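Local coordinates for light Chain (Clostridium botulinum, PDB 6BVD), which is the zinc-dependent protease domain of a mosaic botulinum neurotoxin and probably blocks neurotransmitter release by cleaving a neuronal SNARE protein, at residues Tyr201-Asn206 with Phe218-Ala223; Gln253-Val258 with Thr364-Leu369; Leu268-Arg273 with Thr352-Ala357; Glu371-Phe376 with Ser409-Ile414. All coordinates share one frame; numbering follows the deposited sequence. Where two conformers were deposited one is given.

Interaction 1: residues Tyr201-Asn206 with Phe218-Ala223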
loop_
_atom_site.group_PDB
_atom_site.type_symbol
_atom_site.label_atom_id
_atom_site.label_comp_id
_atom_site.label_asym_id
_atom_site.label_seq_id
_atom_site.Cartn_x
_atom_site.Cartn_y
_atom_site.Cartn_z
ATOM N N TYR A 201 -11.138 14.856 9.697
ATOM C CA TYR A 201 -11.198 15.824 10.817
ATOM C C TYR A 201 -10.810 15.103 12.103
ATOM O O TYR A 201 -11.376 14.067 12.439
ATOM C CB TYR A 201 -12.585 16.478 10.914
ATOM C CG TYR A 201 -12.875 17.380 9.718
ATOM C CD1 TYR A 201 -12.548 18.740 9.741
ATOM C CD2 TYR A 201 -13.402 16.855 8.543
ATOM C CE1 TYR A 201 -12.776 19.557 8.645
ATOM C CE2 TYR A 201 -13.633 17.660 7.439
ATOM C CZ TYR A 201 -13.323 19.005 7.496
ATOM O OH TYR A 201 -13.557 19.790 6.386
ATOM N N ALA A 202 -9.812 15.631 12.803
ATOM C CA ALA A 202 -9.169 14.897 13.874
ATOM C C ALA A 202 -8.827 15.824 15.024
ATOM O O ALA A 202 -8.786 17.036 14.852
ATOM C CB ALA A 202 -7.917 14.235 13.366
ATOM N N THR A 203 -8.581 15.244 16.192
ATOM C CA THR A 203 -8.079 16.021 17.303
ATOM C C THR A 203 -6.665 15.534 17.611
ATOM O O THR A 203 -6.243 14.492 17.113
ATOM C CB THR A 203 -8.982 15.904 18.553
ATOM O OG1 THR A 203 -9.146 14.520 18.910
ATOM C CG2 THR A 203 -10.354 16.520 18.287
ATOM N N ALA A 204 -5.956 16.309 18.420
ATOM C CA ALA A 204 -4.613 15.976 18.899
ATOM C C ALA A 204 -4.651 15.748 20.409
ATOM O O ALA A 204 -5.622 16.133 21.081
ATOM C CB ALA A 204 -3.634 17.100 18.566
ATOM N N PHE A 205 -3.608 15.113 20.945
ATOM C CA PHE A 205 -3.508 14.916 22.389
ATOM C C PHE A 205 -2.162 15.451 22.875
ATOM O O PHE A 205 -1.284 15.693 22.057
ATOM C CB PHE A 205 -3.668 13.437 22.742
ATOM C CG PHE A 205 -2.676 12.528 22.043
ATOM C CD1 PHE A 205 -1.451 12.214 22.637
ATOM C CD2 PHE A 205 -2.965 12.004 20.797
ATOM C CE1 PHE A 205 -0.545 11.386 21.988
ATOM C CE2 PHE A 205 -2.046 11.185 20.137
ATOM C CZ PHE A 205 -0.850 10.872 20.743
ATOM N N ASN A 206 -1.979 15.591 24.190
ATOM C CA ASN A 206 -0.727 16.122 24.732
ATOM C C ASN A 206 0.111 15.027 25.389
ATOM O O ASN A 206 -0.419 14.066 25.936
ATOM C CB ASN A 206 -1.019 17.247 25.745
ATOM C CG ASN A 206 0.243 17.907 26.270
ATOM O OD1 ASN A 206 0.735 17.568 27.349
ATOM N ND2 ASN A 206 0.771 18.858 25.510
ATOM N N PHE A 218 0.294 15.843 19.570
ATOM C CA PHE A 218 0.414 14.787 18.572
ATOM C C PHE A 218 -0.933 14.558 17.882
ATOM O O PHE A 218 -1.945 14.412 18.545
ATOM C CB PHE A 218 0.914 13.495 19.223
ATOM C CG PHE A 218 2.343 13.574 19.714
ATOM C CD1 PHE A 218 2.619 14.128 20.959
ATOM C CD2 PHE A 218 3.400 13.093 18.948
ATOM C CE1 PHE A 218 3.946 14.219 21.443
ATOM C CE2 PHE A 218 4.725 13.152 19.423
ATOM C CZ PHE A 218 4.996 13.733 20.677
ATOM N N ILE A 219 -0.951 14.566 16.552
ATOM C CA ILE A 219 -2.202 14.338 15.840
ATOM C C ILE A 219 -2.503 12.820 15.848
ATOM O O ILE A 219 -1.596 11.972 15.839
ATOM C CB ILE A 219 -2.154 14.910 14.390
ATOM C CG1 ILE A 219 -3.564 14.987 13.765
ATOM C CG2 ILE A 219 -1.194 14.129 13.515
ATOM C CD1 ILE A 219 -4.450 16.062 14.387
ATOM N N LYS A 220 -3.781 12.483 15.896
ATOM C CA LYS A 220 -4.204 11.100 15.959
ATOM C C LYS A 220 -4.199 10.497 14.551
ATOM O O LYS A 220 -4.535 11.182 13.590
ATOM C CB LYS A 220 -5.608 11.004 16.609
ATOM C CG LYS A 220 -5.572 11.425 18.107
ATOM C CD LYS A 220 -6.964 11.735 18.643
ATOM C CE LYS A 220 -6.797 12.223 20.089
ATOM N NZ LYS A 220 -8.029 12.834 20.624
ATOM N N ASP A 221 -3.792 9.233 14.453
ATOM C CA ASP A 221 -3.791 8.477 13.184
ATOM C C ASP A 221 -5.239 8.036 12.881
ATOM O O ASP A 221 -5.807 7.311 13.653
ATOM C CB ASP A 221 -2.858 7.276 13.293
ATOM C CG ASP A 221 -2.695 6.513 11.969
ATOM O OD1 ASP A 221 -3.722 6.316 11.277
ATOM O OD2 ASP A 221 -1.554 6.120 11.633
ATOM N N PRO A 222 -5.824 8.493 11.759
ATOM C CA PRO A 222 -7.214 8.093 11.437
ATOM C C PRO A 222 -7.445 6.589 11.397
ATOM O O PRO A 222 -8.570 6.188 11.674
ATOM C CB PRO A 222 -7.442 8.709 10.042
ATOM C CG PRO A 222 -6.584 9.913 10.026
ATOM C CD PRO A 222 -5.305 9.481 10.796
ATOM N N ALA A 223 -6.427 5.768 11.106
ATOM C CA ALA A 223 -6.640 4.321 11.092
ATOM C C ALA A 223 -6.930 3.778 12.512
ATOM O O ALA A 223 -7.732 2.847 12.699
ATOM C CB ALA A 223 -5.437 3.593 10.465
#
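One face of the Phe205 ring rests on the CB of Phe218, a CH-pi contact in which Phe218 CB lies 3.9 Å from the Phe205 ring centroid and is offset toward the rim near CZ. At the edge of the same ring, in its plane, comes the aliphatic part of Lys220, with CG 3.8 Å from Phe205 CD2. The two phenylalanine rings are nearly parallel, 19° apart, but slid apart, so that they barely overlap. The first torsion sets Phe205 CG between the backbone N and the carbonyl carbon (chi1 57°), on the side of the sheet where Phe218 CB lies. Beyond this pair, Phe218 makes a cation-pi contact with Lys363.

The strands form the antiparallel hairpin 201-208/215-219. Phe205 and Phe218 are a hydrogen-bonded pair of it: Phe205 N gives to Phe218 O at 3.0 Å, and Phe218 N to Phe205 O at 2.9 Å. Ala204 and Ile219, the adjacent non-hydrogen-bonded pair, point to the other sheet face, where Ile219 CD1 reaches back to Ala202 CB at 4.0 Å.

As the second strand ends, Lys220 stays with its partner. Its extended chain runs beside Thr203, heading the same way, and NZ donates to Thr203 OG1 at 2.7 Å. One residue on, Asp221 caps helix 222-237 through OD1 and forms a salt bridge with Arg99.

The chemistry thus divides by position: apolar groups pack on both faces of the hairpin, while a buried lysine lends its methylenes to an aromatic edge and its ammonium to a threonine hydroxyl that must accept.

Interaction 2: residues Gln253-Val258 with Thr364-Leu369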
loop_
_atom_site.group_PDB
_atom_site.type_symbol
_atom_site.label_atom_id
_atom_site.label_comp_id
_atom_site.label_asym_id
_atom_site.label_seq_id
_atom_site.Cartn_x
_atom_site.Cartn_y
_atom_site.Cartn_z
ATOM N N GLN A 253 -6.845 12.723 37.238
ATOM C CA GLN A 253 -5.437 12.980 37.012
ATOM C C GLN A 253 -5.257 14.191 36.099
ATOM O O GLN A 253 -6.186 14.593 35.394
ATOM C CB GLN A 253 -4.775 11.724 36.460
ATOM C CG GLN A 253 -4.934 10.545 37.416
ATOM C CD GLN A 253 -4.191 9.320 36.948
ATOM O OE1 GLN A 253 -3.819 9.215 35.783
ATOM N NE2 GLN A 253 -3.943 8.393 37.862
ATOM N N SER A 254 -4.067 14.785 36.135
ATOM C CA SER A 254 -3.831 16.068 35.470
ATOM C C SER A 254 -4.060 16.004 33.961
ATOM O O SER A 254 -4.390 17.020 33.355
ATOM C CB SER A 254 -2.413 16.589 35.756
ATOM O OG SER A 254 -1.460 15.568 35.555
ATOM N N TYR A 255 -3.865 14.829 33.357
ATOM C CA TYR A 255 -4.041 14.678 31.916
ATOM C C TYR A 255 -5.507 14.619 31.501
ATOM O O TYR A 255 -5.821 14.751 30.308
ATOM C CB TYR A 255 -3.323 13.413 31.399
ATOM C CG TYR A 255 -4.085 12.093 31.561
ATOM C CD1 TYR A 255 -5.031 11.691 30.616
ATOM C CD2 TYR A 255 -3.797 11.211 32.607
ATOM C CE1 TYR A 255 -5.711 10.479 30.732
ATOM C CE2 TYR A 255 -4.478 9.983 32.727
ATOM C CZ TYR A 255 -5.429 9.628 31.774
ATOM O OH TYR A 255 -6.135 8.438 31.875
ATOM N N MET A 256 -6.378 14.343 32.466
ATOM C CA MET A 256 -7.813 14.127 32.223
ATOM C C MET A 256 -8.645 15.408 32.163
ATOM O O MET A 256 -8.353 16.395 32.870
ATOM C CB MET A 256 -8.414 13.229 33.308
ATOM C CG MET A 256 -7.976 11.789 33.321
ATOM S SD MET A 256 -8.618 10.984 34.808
ATOM C CE MET A 256 -8.044 9.292 34.580
ATOM N N LYS A 257 -9.681 15.377 31.329
ATOM C CA LYS A 257 -10.733 16.381 31.349
ATOM C C LYS A 257 -12.100 15.690 31.544
ATOM O O LYS A 257 -12.626 15.067 30.615
ATOM C CB LYS A 257 -10.720 17.225 30.073
ATOM C CG LYS A 257 -11.623 18.437 30.184
ATOM C CD LYS A 257 -12.065 18.987 28.850
ATOM C CE LYS A 257 -13.028 20.148 29.067
ATOM N NZ LYS A 257 -13.323 20.872 27.794
ATOM N N VAL A 258 -12.636 15.740 32.762
ATOM C CA VAL A 258 -13.864 15.009 33.094
ATOM C C VAL A 258 -15.062 15.959 33.221
ATOM O O VAL A 258 -14.955 16.982 33.880
ATOM C CB VAL A 258 -13.726 14.233 34.427
ATOM C CG1 VAL A 258 -14.844 13.217 34.551
ATOM C CG2 VAL A 258 -12.399 13.508 34.492
ATOM N N THR A 364 -0.729 7.175 20.923
ATOM C CA THR A 364 -2.073 7.571 21.282
ATOM C C THR A 364 -2.088 8.241 22.644
ATOM O O THR A 364 -1.054 8.313 23.376
ATOM C CB THR A 364 -3.038 6.358 21.225
ATOM O OG1 THR A 364 -4.382 6.815 21.098
ATOM C CG2 THR A 364 -2.896 5.472 22.421
ATOM N N ARG A 365 -3.256 8.778 22.943
ATOM C CA ARG A 365 -3.535 9.514 24.160
ATOM C C ARG A 365 -3.323 8.666 25.403
ATOM O O ARG A 365 -3.394 7.440 25.374
ATOM C CB ARG A 365 -4.993 10.029 24.114
ATOM C CG ARG A 365 -5.952 8.898 23.936
ATOM C CD ARG A 365 -7.432 9.337 23.796
ATOM N NE ARG A 365 -8.261 8.248 23.278
ATOM C CZ ARG A 365 -9.599 8.295 23.171
ATOM N NH1 ARG A 365 -10.264 9.380 23.568
ATOM N NH2 ARG A 365 -10.285 7.257 22.670
ATOM N N LEU A 366 -3.139 9.335 26.534
ATOM C CA LEU A 366 -2.862 8.653 27.787
ATOM C C LEU A 366 -3.997 7.805 28.318
ATOM O O LEU A 366 -3.765 6.876 29.096
ATOM C CB LEU A 366 -2.459 9.694 28.849
ATOM C CG LEU A 366 -0.999 10.133 28.698
ATOM C CD1 LEU A 366 -0.622 11.235 29.687
ATOM C CD2 LEU A 366 -0.074 8.937 28.876
ATOM N N GLY A 367 -5.227 8.121 27.913
ATOM C CA GLY A 367 -6.403 7.381 28.335
ATOM C C GLY A 367 -7.637 8.000 27.697
ATOM O O GLY A 367 -7.546 9.082 27.103
ATOM N N TYR A 368 -8.788 7.350 27.835
ATOM C CA TYR A 368 -10.015 7.860 27.226
ATOM C C TYR A 368 -10.382 9.287 27.657
ATOM O O TYR A 368 -10.887 10.074 26.861
ATOM C CB TYR A 368 -11.196 6.937 27.545
ATOM C CG TYR A 368 -12.441 7.413 26.835
ATOM C CD1 TYR A 368 -12.643 7.106 25.484
ATOM C CD2 TYR A 368 -13.393 8.191 27.489
ATOM C CE1 TYR A 368 -13.769 7.560 24.813
ATOM C CE2 TYR A 368 -14.510 8.660 26.825
ATOM C CZ TYR A 368 -14.691 8.330 25.479
ATOM O OH TYR A 368 -15.804 8.773 24.808
ATOM N N LEU A 369 -10.109 9.626 28.916
ATOM C CA LEU A 369 -10.490 10.919 29.457
ATOM C C LEU A 369 -9.491 12.021 29.157
ATOM O O LEU A 369 -9.614 13.132 29.706
ATOM C CB LEU A 369 -10.678 10.824 30.976
ATOM C CG LEU A 369 -11.896 9.993 31.401
ATOM C CD1 LEU A 369 -11.933 9.746 32.913
ATOM C CD2 LEU A 369 -13.222 10.628 30.902
HETATM O O HOH W 1 -8.942 7.884 30.848
#
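Tyr255 and Leu366 bring together two irregular loops, one of them bent by a type I beta turn from Gln253 to Met256. The Tyr255 ring is sandwiched: Met256 CG lies over one face, from its own loop, and Leu366 CB over the opposite one, 3.8 Å from the ring centroid and only 15° off the normal. To stand there the tyrosine takes the crowded position, its CG between the backbone N and carbonyl carbon (chi1 82°). Leu366 adds its CD1 branch, which touches Tyr255 CB and CG. The phenol oxygen ends near the backbone of Gly367, with Tyr255 OH 3.7 Å from Gly367 CA, an approach helped by the missing side chain.

Leu369 fills the other half of the contact. Its CB meets Met256 CG at 3.7 Å, and its CD1 reaches both Met256 SD and, at 4.1 Å, Val258 CG2. The methionine chain is extended beyond CG, which carries its sulfur past the leucine; SD also accepts a weak bond from Gln253 N within the turn. The backbones join where Lys257 N donates to Leu369 O at 2.8 Å.

Loop 364-369 also faces the active site: Tyr368 touches the zinc ligand Glu266, and Arg365 touches the zinc ligand His228, so the contact probably links loop 253-258 to the surroundings of the zinc site. A single water finishes the join, 3.0 Å from Tyr255 OH and accepting from Leu369 N at 2.9 Å.

Interaction 3: residues Leu268-Arg273 with Thr352-Ala357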
loop_
_atom_site.group_PDB
_atom_site.type_symbol
_atom_site.label_atom_id
_atom_site.label_comp_id
_atom_site.label_asym_id
_atom_site.label_seq_id
_atom_site.Cartn_x
_atom_site.Cartn_y
_atom_site.Cartn_z
ATOM N N LEU A 268 -13.230 0.186 28.644
ATOM C CA LEU A 268 -12.870 -1.164 28.208
ATOM C C LEU A 268 -12.396 -1.120 26.767
ATOM O O LEU A 268 -11.543 -1.928 26.349
ATOM C CB LEU A 268 -14.043 -2.140 28.353
ATOM C CG LEU A 268 -14.584 -2.381 29.763
ATOM C CD1 LEU A 268 -15.864 -3.238 29.705
ATOM C CD2 LEU A 268 -13.540 -3.001 30.699
ATOM N N THR A 269 -12.927 -0.175 25.999
ATOM C CA THR A 269 -12.532 -0.083 24.606
ATOM C C THR A 269 -11.109 0.508 24.511
ATOM O O THR A 269 -10.269 0.035 23.728
ATOM C CB THR A 269 -13.517 0.740 23.807
ATOM O OG1 THR A 269 -14.772 0.018 23.736
ATOM C CG2 THR A 269 -12.990 0.981 22.379
ATOM N N PHE A 270 -10.821 1.512 25.335
ATOM C CA PHE A 270 -9.461 2.035 25.355
ATOM C C PHE A 270 -8.489 0.961 25.837
ATOM O O PHE A 270 -7.466 0.735 25.215
ATOM C CB PHE A 270 -9.323 3.286 26.245
ATOM C CG PHE A 270 -7.943 3.900 26.142
ATOM C CD1 PHE A 270 -7.659 4.807 25.134
ATOM C CD2 PHE A 270 -6.911 3.473 26.965
ATOM C CE1 PHE A 270 -6.375 5.350 24.990
ATOM C CE2 PHE A 270 -5.608 4.007 26.822
ATOM C CZ PHE A 270 -5.358 4.948 25.839
ATOM N N GLY A 271 -8.813 0.278 26.930
ATOM C CA GLY A 271 -7.953 -0.793 27.417
ATOM C C GLY A 271 -6.815 -0.266 28.292
ATOM O O GLY A 271 -6.947 0.804 28.911
ATOM N N GLY A 272 -5.716 -1.026 28.358
ATOM C CA GLY A 272 -4.533 -0.661 29.133
ATOM C C GLY A 272 -4.925 -0.358 30.574
ATOM O O GLY A 272 -5.709 -1.084 31.175
ATOM N N ARG A 273 -4.434 0.757 31.101
ATOM C CA ARG A 273 -4.723 1.128 32.479
ATOM C C ARG A 273 -6.172 1.588 32.675
ATOM O O ARG A 273 -6.671 1.604 33.805
ATOM C CB ARG A 273 -3.757 2.209 32.966
ATOM C CG ARG A 273 -2.386 1.658 33.331
ATOM C CD ARG A 273 -1.764 2.421 34.495
ATOM N NE ARG A 273 -0.422 1.941 34.823
ATOM C CZ ARG A 273 -0.164 0.842 35.533
ATOM N NH1 ARG A 273 -1.152 0.034 35.921
ATOM N NH2 ARG A 273 1.095 0.507 35.788
ATOM N N THR A 352 -8.327 -3.553 21.839
ATOM C CA THR A 352 -8.354 -2.266 22.542
ATOM C C THR A 352 -7.544 -1.252 21.772
ATOM O O THR A 352 -6.640 -1.629 21.038
ATOM C CB THR A 352 -7.798 -2.382 23.981
ATOM O OG1 THR A 352 -6.393 -2.722 23.940
ATOM C CG2 THR A 352 -8.541 -3.427 24.762
ATOM N N GLU A 353 -7.841 0.031 21.966
ATOM C CA GLU A 353 -7.090 1.108 21.334
ATOM C C GLU A 353 -5.616 1.073 21.800
ATOM O O GLU A 353 -4.692 1.247 21.011
ATOM C CB GLU A 353 -7.721 2.458 21.649
ATOM C CG GLU A 353 -6.955 3.680 21.108
ATOM C CD GLU A 353 -7.614 5.003 21.456
ATOM O OE1 GLU A 353 -8.867 5.006 21.627
ATOM O OE2 GLU A 353 -6.900 6.045 21.581
ATOM N N PHE A 354 -5.429 0.844 23.087
ATOM C CA PHE A 354 -4.088 0.782 23.686
ATOM C C PHE A 354 -3.219 -0.306 23.025
ATOM O O PHE A 354 -2.060 -0.061 22.663
ATOM C CB PHE A 354 -4.200 0.508 25.194
ATOM C CG PHE A 354 -2.846 0.465 25.896
ATOM C CD1 PHE A 354 -2.183 1.642 26.220
ATOM C CD2 PHE A 354 -2.243 -0.750 26.196
ATOM C CE1 PHE A 354 -0.924 1.613 26.862
ATOM C CE2 PHE A 354 -0.989 -0.793 26.829
ATOM C CZ PHE A 354 -0.332 0.398 27.170
ATOM N N ASN A 355 -3.763 -1.514 22.888
ATOM C CA ASN A 355 -3.004 -2.621 22.327
ATOM C C ASN A 355 -2.754 -2.465 20.832
ATOM O O ASN A 355 -1.669 -2.808 20.345
ATOM C CB ASN A 355 -3.700 -3.975 22.591
ATOM C CG ASN A 355 -2.820 -5.162 22.193
ATOM O OD1 ASN A 355 -1.768 -5.404 22.812
ATOM N ND2 ASN A 355 -3.231 -5.903 21.164
ATOM N N LEU A 356 -3.764 -1.994 20.097
ATOM C CA LEU A 356 -3.615 -1.803 18.650
ATOM C C LEU A 356 -2.615 -0.660 18.383
ATOM O O LEU A 356 -1.849 -0.705 17.432
ATOM C CB LEU A 356 -4.977 -1.526 17.983
ATOM C CG LEU A 356 -5.938 -2.725 18.039
ATOM C CD1 LEU A 356 -7.366 -2.319 17.559
ATOM C CD2 LEU A 356 -5.503 -3.860 17.190
ATOM N N ALA A 357 -2.602 0.354 19.246
ATOM C CA ALA A 357 -1.656 1.436 19.059
ATOM C C ALA A 357 -0.227 0.911 19.194
ATOM O O ALA A 357 0.648 1.262 18.409
ATOM C CB ALA A 357 -1.910 2.572 20.088
HETATM O O HOH W 2 -5.174 -3.492 26.417
#
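Thr269 and Phe270, closing the helix 264-270, offer their carbonyls to the first amides of helix 353-360. Glu353 N donates to Thr269 O at 3.0 Å, meeting it in the carbonyl plane, and Phe354 N donates to Phe270 O at 2.9 Å. One helix end thus completes the start of the other. Thr352 supplies the N-cap itself: its OG1, set between backbone N and carbonyl carbon (chi1 65°), accepts from Asn355 N at 3.1 Å. The same hydroxyl lies 2.9 Å from a water, which in turn accepts from Gly272 N, so Thr352 OG1 also reaches the opposite segment through solvent.

Contacts of the two phenylalanine rings flank these bonds. Gly272 CA sits over one face of the Phe354 ring, 4.1 Å from its centroid, where the chain has turned out of the helix through Gly271. The Phe270 ring lies against the Glu353 carboxylate, with CE1 3.5 Å from Glu353 OE2 and the two planes 64° apart.

That carboxylate has firmer partners: Arg365 forms a salt bridge with OE1, Thr364 hydrogen-bonds OE2, and a weak hydrogen bond links OE1 to ND1 of the zinc ligand His228. Thr269 touches both zinc-binding histidines, while its hydroxyl bonds to Ala265 O. The chemistry is consistent with a second shell: the backbone bonds set the main chain of Glu353, Arg365 and Thr364 hold its carboxylate, and that group probably helps to position His228.

Interaction 4: residues Glu371-Phe376 with Ser409-Ile414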
loop_
_atom_site.group_PDB
_atom_site.type_symbol
_atom_site.label_atom_id
_atom_site.label_comp_id
_atom_site.label_asym_id
_atom_site.label_seq_id
_atom_site.Cartn_x
_atom_site.Cartn_y
_atom_site.Cartn_z
ATOM N N GLU A 371 -7.512 15.083 27.382
ATOM C CA GLU A 371 -8.040 16.281 26.747
ATOM C C GLU A 371 -7.837 16.180 25.238
ATOM O O GLU A 371 -6.787 15.714 24.767
ATOM C CB GLU A 371 -7.358 17.544 27.307
ATOM C CG GLU A 371 -8.022 18.855 26.883
ATOM C CD GLU A 371 -7.379 20.100 27.532
ATOM O OE1 GLU A 371 -6.507 19.937 28.416
ATOM O OE2 GLU A 371 -7.776 21.234 27.172
ATOM N N ASN A 372 -8.849 16.598 24.484
ATOM C CA ASN A 372 -8.745 16.708 23.028
ATOM C C ASN A 372 -8.339 18.114 22.651
ATOM O O ASN A 372 -8.794 19.068 23.283
ATOM C CB ASN A 372 -10.076 16.348 22.341
ATOM C CG ASN A 372 -10.492 14.917 22.598
ATOM O OD1 ASN A 372 -9.661 14.013 22.623
ATOM N ND2 ASN A 372 -11.782 14.707 22.817
ATOM N N PHE A 373 -7.456 18.247 21.660
ATOM C CA PHE A 373 -7.042 19.569 21.182
ATOM C C PHE A 373 -7.324 19.773 19.693
ATOM O O PHE A 373 -7.251 18.834 18.891
ATOM C CB PHE A 373 -5.549 19.814 21.457
ATOM C CG PHE A 373 -5.193 19.825 22.919
ATOM C CD1 PHE A 373 -5.201 21.007 23.641
ATOM C CD2 PHE A 373 -4.889 18.646 23.578
ATOM C CE1 PHE A 373 -4.875 21.021 24.994
ATOM C CE2 PHE A 373 -4.566 18.640 24.923
ATOM C CZ PHE A 373 -4.557 19.836 25.641
ATOM N N GLY A 374 -7.654 21.006 19.325
ATOM C CA GLY A 374 -7.889 21.317 17.933
ATOM C C GLY A 374 -9.261 21.939 17.772
ATOM O O GLY A 374 -9.633 22.816 18.543
ATOM N N PRO A 375 -10.039 21.459 16.798
ATOM C CA PRO A 375 -9.707 20.329 15.926
ATOM C C PRO A 375 -8.940 20.703 14.657
ATOM O O PRO A 375 -8.751 21.887 14.350
ATOM C CB PRO A 375 -11.087 19.764 15.573
ATOM C CG PRO A 375 -11.944 20.954 15.468
ATOM C CD PRO A 375 -11.433 21.907 16.587
ATOM N N PHE A 376 -8.515 19.668 13.928
ATOM C CA PHE A 376 -7.679 19.801 12.740
ATOM C C PHE A 376 -8.289 19.182 11.484
ATOM O O PHE A 376 -8.966 18.168 11.553
ATOM C CB PHE A 376 -6.312 19.147 12.988
ATOM C CG PHE A 376 -5.537 19.782 14.117
ATOM C CD1 PHE A 376 -4.733 20.883 13.883
ATOM C CD2 PHE A 376 -5.619 19.285 15.399
ATOM C CE1 PHE A 376 -4.021 21.514 14.943
ATOM C CE2 PHE A 376 -4.911 19.908 16.457
ATOM C CZ PHE A 376 -4.114 21.006 16.212
ATOM N N SER A 409 4.248 22.555 19.664
ATOM C CA SER A 409 4.283 22.598 21.113
ATOM C C SER A 409 2.886 22.700 21.745
ATOM O O SER A 409 2.569 21.941 22.659
ATOM C CB SER A 409 5.173 23.763 21.567
ATOM O OG SER A 409 4.626 24.989 21.121
ATOM N N ASP A 410 2.068 23.642 21.288
ATOM C CA ASP A 410 0.689 23.754 21.769
ATOM C C ASP A 410 -0.172 24.515 20.774
ATOM O O ASP A 410 0.342 24.983 19.759
ATOM C CB ASP A 410 0.660 24.444 23.144
ATOM C CG ASP A 410 1.304 25.835 23.126
ATOM O OD1 ASP A 410 1.646 26.344 22.036
ATOM O OD2 ASP A 410 1.483 26.424 24.217
ATOM N N ILE A 411 -1.462 24.675 21.081
ATOM C CA ILE A 411 -2.393 25.328 20.161
ATOM C C ILE A 411 -1.909 26.748 19.865
ATOM O O ILE A 411 -1.887 27.183 18.713
ATOM C CB ILE A 411 -3.838 25.382 20.707
ATOM C CG1 ILE A 411 -4.464 23.984 20.738
ATOM C CG2 ILE A 411 -4.705 26.237 19.804
ATOM C CD1 ILE A 411 -4.708 23.393 19.349
ATOM N N ASN A 412 -1.515 27.464 20.914
ATOM C CA ASN A 412 -1.010 28.828 20.758
ATOM C C ASN A 412 0.100 28.991 19.724
ATOM O O ASN A 412 -0.025 29.800 18.819
ATOM C CB ASN A 412 -0.491 29.343 22.099
ATOM C CG ASN A 412 -1.597 29.620 23.079
ATOM O OD1 ASN A 412 -2.720 29.954 22.684
ATOM N ND2 ASN A 412 -1.291 29.497 24.372
ATOM N N SER A 413 1.166 28.206 19.834
ATOM C CA SER A 413 2.271 28.309 18.880
ATOM C C SER A 413 1.835 27.942 17.466
ATOM O O SER A 413 2.194 28.611 16.494
ATOM C CB SER A 413 3.440 27.423 19.302
ATOM O OG SER A 413 3.130 26.061 19.101
ATOM N N ILE A 414 1.062 26.863 17.365
ATOM C CA ILE A 414 0.530 26.409 16.082
ATOM C C ILE A 414 -0.318 27.500 15.425
ATOM O O ILE A 414 -0.161 27.802 14.236
ATOM C CB ILE A 414 -0.313 25.122 16.254
ATOM C CG1 ILE A 414 0.589 23.971 16.731
ATOM C CG2 ILE A 414 -1.029 24.765 14.952
ATOM C CD1 ILE A 414 -0.148 22.683 17.098
#
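Ile411 reaches Phe376 by two like turns of its chain: CG1 is anti to the carbonyl carbon (chi1 -70°), and CD1 then folds over at chi2 -68°. Phe376 CG is likewise anti to its carbonyl carbon (chi1 -61°), and CZ is the ring atom that meets the isoleucine. The contact sets the first turn of helix 411-419 against strand 373-377 of the five-stranded antiparallel sheet.

Ile411 is the hub, and its CD1 does most of the touching. That methyl lies 4.0 Å from Phe376 CZ and 3.8 Å from Gly374 N, where the backbone presents no side chain. Further back, Ile411 CG1 approaches Phe373 CD1 at 4.2 Å, so the isoleucine touches two aromatic residues of one strand. The contacts between side chains are all apolar and at ordinary packing distances. Leu217, from strand 215-219, touches Phe373 and both isoleucines, Ile411 and Ile414.

Polar bonds stay within the helix start. Asp410 is its N-cap, and Asp410 OD1 accepts from Ser413 N at 2.9 Å, close to straight. Ser413 OG also pairs with Ser409 OG at 2.7 Å, tying the loop to the first turn. On the strand, the peptide bond between Gly374 and Pro375 is cis.

One turn on from Ile411, the outer methyl of Ile414 gives a longer contact with the same ring atom, Ile414 CD1 lying 4.4 Å from Phe376 CZ.

How the interactions relate
Interactions 1 and 3 are buried, whereas interactions 2 and 4 are only partly so. Interactions 1 and 4 share the antiparallel sheet: strands 201-208 and 373-377 are neighbours, joined by probable hydrogen bonds such as Phe373 N to Ala204 O. Interaction 3 is nested in the chain loop that interaction 2 closes, and the two meet near the zinc site through the Arg365-Glu353 salt bridge. Interaction 2 also packs on interaction 1, where Thr364 O lies 3.4 Å from Phe205 CE1. Chemistry follows place: paired backbone bonds in the hairpin and at the helix ends, one backbone bond and a water between the loops, apolar side-chain packing without cross-segment hydrogen bonds between 371-376 and 409-414.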